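Transcriptional regulator, ROK family (PDB 1Z05) probably binds DNA to regulate transcription of carbohydrate-metabolism genes, as a zinc-containing homologue of the E. coli repressor Mlc. Local coordinates at residues 37-43 / 418-424; 375-379 / 395-399. All blocks are in the same frame, centred on the assembly; numbering follows the deposited sequence.

Interaction 1: residues 37-43 / 418-424; sequences KQINAGR and YDGLLLM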
ATOM      1  N   LYS A  37      19.046  -6.261 -15.152  1.00 68.57           N
ATOM      2  CA  LYS A  37      20.291  -5.740 -14.603  1.00 65.68           C
ATOM      3  C   LYS A  37      20.020  -4.663 -13.559  1.00 62.46           C
ATOM      4  O   LYS A  37      20.667  -4.632 -12.511  1.00 61.88           O
ATOM      5  CB  LYS A  37      21.162  -5.159 -15.723  1.00 66.14           C
ATOM      6  CG  LYS A  37      21.695  -6.178 -16.729  1.00 67.02           C
ATOM      7  CD  LYS A  37      22.425  -5.494 -17.884  1.00 66.60           C
ATOM      8  CE  LYS A  37      23.756  -4.889 -17.444  1.00 67.35           C
ATOM      9  NZ  LYS A  37      24.350  -4.030 -18.508  1.00 67.64           N
ATOM     10  N   GLN A  38      19.050  -3.801 -13.865  1.00 58.53           N
ATOM     11  CA  GLN A  38      18.684  -2.655 -13.036  1.00 54.21           C
ATOM     12  C   GLN A  38      18.524  -3.020 -11.560  1.00 51.24           C
ATOM     13  O   GLN A  38      19.201  -2.451 -10.704  1.00 49.02           O
ATOM     14  CB  GLN A  38      17.399  -2.021 -13.570  1.00 54.77           C
ATOM     15  CG  GLN A  38      17.067  -0.663 -12.995  1.00 53.35           C
ATOM     16  CD  GLN A  38      15.719  -0.138 -13.457  1.00 55.28           C
ATOM     17  OE1 GLN A  38      14.854   0.186 -12.638  1.00 56.81           O
ATOM     18  NE2 GLN A  38      15.529  -0.052 -14.772  1.00 54.84           N
ATOM     19  N   ILE A  39      17.643  -3.979 -11.276  1.00 47.12           N
ATOM     20  CA  ILE A  39      17.355  -4.397  -9.900  1.00 44.62           C
ATOM     21  C   ILE A  39      18.606  -4.865  -9.138  1.00 42.18           C
ATOM     22  O   ILE A  39      18.855  -4.432  -8.009  1.00 41.44           O
ATOM     23  CB  ILE A  39      16.210  -5.458  -9.862  1.00 44.84           C
ATOM     24  CG1 ILE A  39      14.842  -4.767  -9.989  1.00 45.56           C
ATOM     25  CG2 ILE A  39      16.271  -6.328  -8.605  1.00 45.51           C
ATOM     26  CD1 ILE A  39      14.672  -3.510  -9.118  1.00 49.68           C
ATOM     27  N   ASN A  40      19.400  -5.720  -9.768  1.00 39.88           N
ATOM     28  CA  ASN A  40      20.592  -6.259  -9.125  1.00 38.42           C
ATOM     29  C   ASN A  40      21.672  -5.209  -8.921  1.00 37.70           C
ATOM     30  O   ASN A  40      22.346  -5.198  -7.891  1.00 35.08           O
ATOM     31  CB  ASN A  40      21.131  -7.453  -9.908  1.00 38.89           C
ATOM     32  CG  ASN A  40      20.320  -8.707  -9.680  1.00 38.88           C
ATOM     33  OD1 ASN A  40      19.616  -8.836  -8.677  1.00 38.99           O
ATOM     34  ND2 ASN A  40      20.422  -9.646 -10.607  1.00 39.28           N
ATOM     35  N   ALA A  41      21.813  -4.320  -9.901  1.00 37.64           N
ATOM     36  CA  ALA A  41      22.744  -3.202  -9.791  1.00 38.21           C
ATOM     37  C   ALA A  41      22.386  -2.319  -8.599  1.00 37.95           C
ATOM     38  O   ALA A  41      23.263  -1.935  -7.837  1.00 37.02           O
ATOM     39  CB  ALA A  41      22.772  -2.395 -11.082  1.00 39.09           C
ATOM     40  N   GLY A  42      21.096  -2.025  -8.425  1.00 37.71           N
ATOM     41  CA  GLY A  42      20.644  -1.256  -7.257  1.00 37.44           C
ATOM     42  C   GLY A  42      20.885  -1.961  -5.929  1.00 36.49           C
ATOM     43  O   GLY A  42      21.353  -1.349  -4.977  1.00 37.40           O
ATOM     44  N   ARG A  43      20.571  -3.252  -5.866  1.00 36.50           N
ATOM     45  CA  ARG A  43      20.810  -4.054  -4.661  1.00 37.00           C
ATOM     46  C   ARG A  43      22.287  -4.039  -4.244  1.00 37.23           C
ATOM     47  O   ARG A  43      22.606  -3.851  -3.068  1.00 37.01           O
ATOM     48  CB  ARG A  43      20.333  -5.490  -4.868  1.00 36.26           C
ATOM     49  CG  ARG A  43      18.813  -5.615  -4.907  1.00 37.94           C
ATOM     50  CD  ARG A  43      18.348  -7.070  -5.056  1.00 40.25           C
ATOM     51  NE  ARG A  43      18.569  -7.840  -3.829  1.00 48.13           N
ATOM     52  CZ  ARG A  43      19.316  -8.939  -3.741  1.00 50.90           C
ATOM     53  NH1 ARG A  43      19.916  -9.443  -4.815  1.00 52.25           N
ATOM     54  NH2 ARG A  43      19.447  -9.552  -2.570  1.00 50.67           N
ATOM     55  N   TYR A 418      19.141   3.204  -5.429  1.00 33.82           N
ATOM     56  CA  TYR A 418      18.879   1.899  -4.817  1.00 35.30           C
ATOM     57  C   TYR A 418      17.974   0.987  -5.664  1.00 35.98           C
ATOM     58  O   TYR A 418      18.107  -0.238  -5.622  1.00 36.87           O
ATOM     59  CB  TYR A 418      18.273   2.086  -3.435  1.00 35.00           C
ATOM     60  CG  TYR A 418      19.213   2.655  -2.390  1.00 35.33           C
ATOM     61  CD1 TYR A 418      20.569   2.893  -2.669  1.00 33.97           C
ATOM     62  CD2 TYR A 418      18.748   2.927  -1.108  1.00 38.64           C
ATOM     63  CE1 TYR A 418      21.425   3.407  -1.693  1.00 35.10           C
ATOM     64  CE2 TYR A 418      19.594   3.431  -0.127  1.00 36.99           C
ATOM     65  CZ  TYR A 418      20.922   3.671  -0.424  1.00 36.32           C
ATOM     66  OH  TYR A 418      21.731   4.167   0.568  1.00 38.40           O
ATOM     67  N   ASP A 419      17.043   1.577  -6.409  1.00 35.50           N
ATOM     68  CA  ASP A 419      16.211   0.802  -7.323  1.00 35.86           C
ATOM     69  C   ASP A 419      17.007   0.438  -8.577  1.00 36.02           C
ATOM     70  O   ASP A 419      16.591  -0.432  -9.341  1.00 36.49           O
ATOM     71  CB  ASP A 419      14.928   1.560  -7.694  1.00 35.84           C
ATOM     72  CG  ASP A 419      13.951   1.691  -6.524  1.00 37.53           C
ATOM     73  OD1 ASP A 419      14.139   1.021  -5.483  1.00 37.83           O
ATOM     74  OD2 ASP A 419      12.985   2.477  -6.650  1.00 40.58           O
ATOM     75  N   GLY A 420      18.147   1.106  -8.775  1.00 36.07           N
ATOM     76  CA  GLY A 420      19.044   0.837  -9.901  1.00 36.95           C
ATOM     77  C   GLY A 420      18.713   1.638 -11.148  1.00 39.34           C
ATOM     78  O   GLY A 420      19.513   1.682 -12.092  1.00 38.68           O
ATOM     79  N   LEU A 421      17.539   2.272 -11.158  1.00 39.12           N
ATOM     80  CA  LEU A 421      17.096   3.071 -12.305  1.00 40.65           C
ATOM     81  C   LEU A 421      18.119   4.148 -12.694  1.00 39.85           C
ATOM     82  O   LEU A 421      18.510   4.258 -13.860  1.00 39.16           O
ATOM     83  CB  LEU A 421      15.724   3.710 -12.026  1.00 40.98           C
ATOM     84  CG  LEU A 421      14.940   4.323 -13.203  1.00 44.93           C
ATOM     85  CD1 LEU A 421      13.435   4.198 -12.986  1.00 45.57           C
ATOM     86  CD2 LEU A 421      15.315   5.782 -13.466  1.00 48.24           C
ATOM     87  N   LEU A 422      18.542   4.937 -11.713  1.00 38.79           N
ATOM     88  CA  LEU A 422      19.444   6.050 -11.973  1.00 37.49           C
ATOM     89  C   LEU A 422      20.854   5.561 -12.285  1.00 36.40           C
ATOM     90  O   LEU A 422      21.525   6.136 -13.141  1.00 36.50           O
ATOM     91  CB  LEU A 422      19.450   7.044 -10.808  1.00 36.78           C
ATOM     92  CG  LEU A 422      20.217   8.351 -11.035  1.00 37.19           C
ATOM     93  CD1 LEU A 422      19.812   9.022 -12.358  1.00 32.70           C
ATOM     94  CD2 LEU A 422      20.005   9.287  -9.860  1.00 36.69           C
ATOM     95  N   LEU A 423      21.287   4.499 -11.610  1.00 35.94           N
ATOM     96  CA  LEU A 423      22.574   3.868 -11.915  1.00 37.23           C
ATOM     97  C   LEU A 423      22.691   3.522 -13.397  1.00 38.80           C
ATOM     98  O   LEU A 423      23.705   3.817 -14.027  1.00 38.25           O
ATOM     99  CB  LEU A 423      22.784   2.590 -11.100  1.00 37.28           C
ATOM    100  CG  LEU A 423      22.862   2.665  -9.581  1.00 38.08           C
ATOM    101  CD1 LEU A 423      23.073   1.274  -9.043  1.00 40.33           C
ATOM    102  CD2 LEU A 423      23.981   3.598  -9.132  1.00 40.46           C
ATOM    103  N   MET A 424      21.643   2.914 -13.949  1.00 39.13           N
ATOM    104  CA  MET A 424      21.687   2.474 -15.330  1.00 40.50           C
ATOM    105  C   MET A 424      21.709   3.670 -16.275  1.00 40.50           C
ATOM    106  O   MET A 424      22.397   3.638 -17.292  1.00 40.49           O
ATOM    107  CB  MET A 424      20.535   1.514 -15.643  1.00 42.86           C
ATOM    108  CG  MET A 424      20.611   0.166 -14.899  1.00 48.01           C
ATOM    109  SD  MET A 424      22.062  -0.862 -15.282  1.00 60.58           S
ATOM    110  CE  MET A 424      23.268  -0.317 -14.073  1.00 54.98           C
TER
HETATM  111  O   HOH W   1      17.057  -2.741  -6.567  1.00 42.83           O
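The carboxamide of Gln38 lies flat against the start of helix 421-428, with Leu421 CA and CB over one of its faces; OE1 is 3.7 Å from Leu421 CB, and the two side chains run next to each other in the same direction. Asn40 OD1 lies in plane off the edge of the Arg43 guanidinium, whose NH2 hydrogen-bonds Ser63 O. Helix 35-51 is the first helix of what is, as in Mlc, probably a winged helix-turn-helix domain, and here it meets Gly420, which leaves helical geometry after helix 407-418 and occupies the N-cap position of helix 421-428. With CG swung opposite the backbone N (chi1 -168°) and the chain extended beyond it, Gln38 spans this turn, its CG 3.4 Å from Gly420 C. The backbones come closest where Gly42 and Gly420 face each other, their CA atoms 3.7 Å apart with no side chain between them. Gly420, at positive phi (89°), directs its CA-H almost straight at Gln38 O, 3.4 Å from CA to O. Farther along, the contact runs largely through aliphatic side chains. Leu423 CD1 rests against Ala41, 3.4 Å from its carbonyl O and near its CB, while Met424, bent at chi2 and chi3, lays CG against Gln38 CA and brings CE to Ala41 CB at 3.7 Å. The charged ends turn elsewhere: Asp419 OD2 forms a salt bridge with Arg255, and Lys37 NZ does so with Glu76. The contact thus joins the probable DNA-binding part to the C-terminal end through a close glycine approach flanked by the Gln38 and Met424 side chains. On the Ile39 side, a single water completes the joint, donating to Ile39 O and to Tyr418 O, 2.9 Å from each.

Interaction 2: residues 375-379 / 395-399; sequences YPSIE and KLVES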
ATOM      1  N   TYR A 375       1.064  17.063  21.505  1.00 34.55           N
ATOM      2  CA  TYR A 375       1.285  15.616  21.490  1.00 33.95           C
ATOM      3  C   TYR A 375       0.464  14.839  22.519  1.00 35.20           C
ATOM      4  O   TYR A 375      -0.109  13.802  22.180  1.00 35.48           O
ATOM      5  CB  TYR A 375       2.773  15.278  21.625  1.00 33.19           C
ATOM      6  CG  TYR A 375       3.598  15.502  20.369  1.00 35.34           C
ATOM      7  CD1 TYR A 375       3.108  16.253  19.296  1.00 31.68           C
ATOM      8  CD2 TYR A 375       4.877  14.972  20.268  1.00 35.68           C
ATOM      9  CE1 TYR A 375       3.883  16.482  18.168  1.00 33.87           C
ATOM     10  CE2 TYR A 375       5.647  15.183  19.142  1.00 36.31           C
ATOM     11  CZ  TYR A 375       5.151  15.936  18.104  1.00 35.00           C
ATOM     12  OH  TYR A 375       5.938  16.120  16.996  1.00 38.02           O
ATOM     13  N   PRO A 376       0.432  15.301  23.788  1.00 34.29           N
ATOM     14  CA  PRO A 376      -0.423  14.611  24.767  1.00 35.38           C
ATOM     15  C   PRO A 376      -1.903  14.534  24.382  1.00 35.21           C
ATOM     16  O   PRO A 376      -2.556  13.529  24.677  1.00 34.97           O
ATOM     17  CB  PRO A 376      -0.227  15.435  26.051  1.00 34.39           C
ATOM     18  CG  PRO A 376       1.126  16.019  25.896  1.00 34.68           C
ATOM     19  CD  PRO A 376       1.208  16.378  24.425  1.00 34.27           C
ATOM     20  N   SER A 377      -2.419  15.579  23.739  1.00 35.73           N
ATOM     21  CA  SER A 377      -3.798  15.577  23.235  1.00 36.93           C
ATOM     22  C   SER A 377      -4.037  14.552  22.134  1.00 37.93           C
ATOM     23  O   SER A 377      -5.051  13.846  22.147  1.00 38.99           O
ATOM     24  CB  SER A 377      -4.212  16.973  22.768  1.00 36.31           C
ATOM     25  OG  SER A 377      -4.487  17.778  23.900  1.00 40.21           O
ATOM     26  N   ILE A 378      -3.105  14.488  21.182  1.00 37.36           N
ATOM     27  CA  ILE A 378      -3.118  13.475  20.129  1.00 36.71           C
ATOM     28  C   ILE A 378      -3.058  12.071  20.718  1.00 37.71           C
ATOM     29  O   ILE A 378      -3.844  11.195  20.334  1.00 36.61           O
ATOM     30  CB  ILE A 378      -1.926  13.655  19.130  1.00 38.23           C
ATOM     31  CG1 ILE A 378      -1.975  15.039  18.476  1.00 36.22           C
ATOM     32  CG2 ILE A 378      -1.905  12.520  18.084  1.00 37.10           C
ATOM     33  CD1 ILE A 378      -0.897  15.302  17.395  1.00 37.78           C
ATOM     34  N   GLU A 379      -2.116  11.860  21.635  1.00 36.71           N
ATOM     35  CA  GLU A 379      -1.879  10.545  22.209  1.00 39.38           C
ATOM     36  C   GLU A 379      -3.063   9.985  22.994  1.00 38.02           C
ATOM     37  O   GLU A 379      -3.319   8.794  22.924  1.00 37.20           O
ATOM     38  CB  GLU A 379      -0.606  10.538  23.065  1.00 39.17           C
ATOM     39  CG  GLU A 379       0.664  10.702  22.227  1.00 43.73           C
ATOM     40  CD  GLU A 379       1.924  10.980  23.053  1.00 45.97           C
ATOM     41  OE1 GLU A 379       1.836  11.062  24.300  1.00 53.94           O
ATOM     42  OE2 GLU A 379       3.011  11.122  22.441  1.00 54.98           O
ATOM     43  N   LYS A 395       5.744   5.238  19.168  1.00 59.64           N
ATOM     44  CA  LYS A 395       6.374   6.537  19.373  1.00 57.41           C
ATOM     45  C   LYS A 395       5.694   7.592  18.529  1.00 54.52           C
ATOM     46  O   LYS A 395       5.434   7.365  17.337  1.00 52.80           O
ATOM     47  CB  LYS A 395       7.873   6.489  19.043  1.00 58.30           C
ATOM     48  CG  LYS A 395       8.789   6.503  20.260  1.00 60.83           C
ATOM     49  CD  LYS A 395       8.666   5.227  21.089  1.00 65.23           C
ATOM     50  CE  LYS A 395       9.774   5.129  22.134  1.00 67.01           C
ATOM     51  NZ  LYS A 395      11.095   4.824  21.503  1.00 66.84           N
ATOM     52  N   LEU A 396       5.387   8.722  19.167  1.00 50.88           N
ATOM     53  CA  LEU A 396       4.930   9.924  18.470  1.00 49.16           C
ATOM     54  C   LEU A 396       6.074  10.932  18.463  1.00 45.94           C
ATOM     55  O   LEU A 396       6.427  11.468  19.510  1.00 44.64           O
ATOM     56  CB  LEU A 396       3.713  10.517  19.177  1.00 50.42           C
ATOM     57  CG  LEU A 396       2.890  11.575  18.445  1.00 50.23           C
ATOM     58  CD1 LEU A 396       2.046  10.926  17.371  1.00 54.44           C
ATOM     59  CD2 LEU A 396       1.994  12.315  19.411  1.00 50.62           C
ATOM     60  N   VAL A 397       6.674  11.177  17.300  1.00 43.48           N
ATOM     61  CA  VAL A 397       7.850  12.054  17.259  1.00 41.67           C
ATOM     62  C   VAL A 397       7.813  13.124  16.169  1.00 40.11           C
ATOM     63  O   VAL A 397       7.137  12.973  15.139  1.00 39.14           O
ATOM     64  CB  VAL A 397       9.211  11.262  17.230  1.00 41.92           C
ATOM     65  CG1 VAL A 397       9.245  10.141  18.274  1.00 43.13           C
ATOM     66  CG2 VAL A 397       9.511  10.709  15.872  1.00 43.84           C
ATOM     67  N   GLU A 398       8.548  14.206  16.415  1.00 38.34           N
ATOM     68  CA  GLU A 398       8.725  15.273  15.439  1.00 39.46           C
ATOM     69  C   GLU A 398       9.565  14.807  14.238  1.00 37.90           C
ATOM     70  O   GLU A 398      10.562  14.094  14.397  1.00 36.44           O
ATOM     71  CB  GLU A 398       9.379  16.494  16.105  1.00 38.67           C
ATOM     72  CG  GLU A 398       9.412  17.728  15.219  1.00 40.06           C
ATOM     73  CD  GLU A 398      10.086  18.941  15.869  1.00 42.68           C
ATOM     74  OE1 GLU A 398      10.293  18.934  17.103  1.00 43.08           O
ATOM     75  OE2 GLU A 398      10.401  19.909  15.132  1.00 45.43           O
ATOM     76  N   SER A 399       9.156  15.228  13.041  1.00 38.14           N
ATOM     77  CA  SER A 399       9.904  14.957  11.821  1.00 37.48           C
ATOM     78  C   SER A 399      11.243  15.682  11.867  1.00 37.13           C
ATOM     79  O   SER A 399      11.343  16.758  12.447  1.00 35.69           O
ATOM     80  CB  SER A 399       9.107  15.427  10.597  1.00 37.72           C
ATOM     81  OG  SER A 399       9.071  16.849  10.537  1.00 39.87           O
TER
HETATM   82  O   HOH W   2       5.697  12.031  22.305  1.00 58.74           O
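Leu396 pushes its CD2 methyl into a notch formed by Tyr375, Ile378 and Glu379, three residues on the inner side of helix 371-385. This is the tight part of the contact. The methyl sits off-centre over one face of the Tyr375 ring, 4.2 Å from CD2 to the ring centroid and 29° off the ring normal, and makes a CH-pi contact while lying nearest the CB-CG end of the tyrosine. Ile378 CG2 closes a second wall of the notch, 4.1 Å from Leu396 CD2. Glu379 forms a third, its aliphatic CG against the same methyl and its OE2 3.4 Å from Leu396 CB. With CG of Leu396 opposite the backbone N (chi1 -166°), the branch reaches from strand to helix where the axes of residues 375-379 and 395-398 approach to 10.1 Å.

The looser side is marked by a water that donates to both Glu379 OE2 and Leu396 O, linking helix and strand where no direct hydrogen bond does. A bound sulfate, probably from the crystallisation liquor, also lies near the Glu379 side chain. At the ring edge, the buried Tyr375 hydroxyl passes close to Glu398 N without bonding to it and hydrogen-bonds Asn368 OD1 instead; Glu398 OE1 pairs with Lys371 NZ.

Strand 360-364, helix 371-385 and strand 395-398 form a beta-alpha-beta crossover in the actin-like ATPase fold of ROK proteins. Strand 395-398 pairs in parallel with 360-364 at one border of the five-stranded sheet, while Tyr375 also touches Ile363 and Ile378 packs on Ile349 of helix 332-356.

From the N terminus, residues 37-43 lie on helix 35-51, the first of the modelled chain, and meet residues 418-424 only after 374 intervening residues, so interaction 1 closes a very long loop and brings the two ends of the polypeptide together. Interaction 2 lies wholly within that span: residues 375-379 meet 395-399 after only 15 intervening residues, and the two loops do not cross. The short closure completes a crossover in the second five-stranded sheet, whereas the long one ties the N-terminal, probably DNA-binding part to the C-terminal helix. The centres of interactions 1 and 2 are about 37 Å apart. They lie on opposite sides of the chain's centre and do not touch.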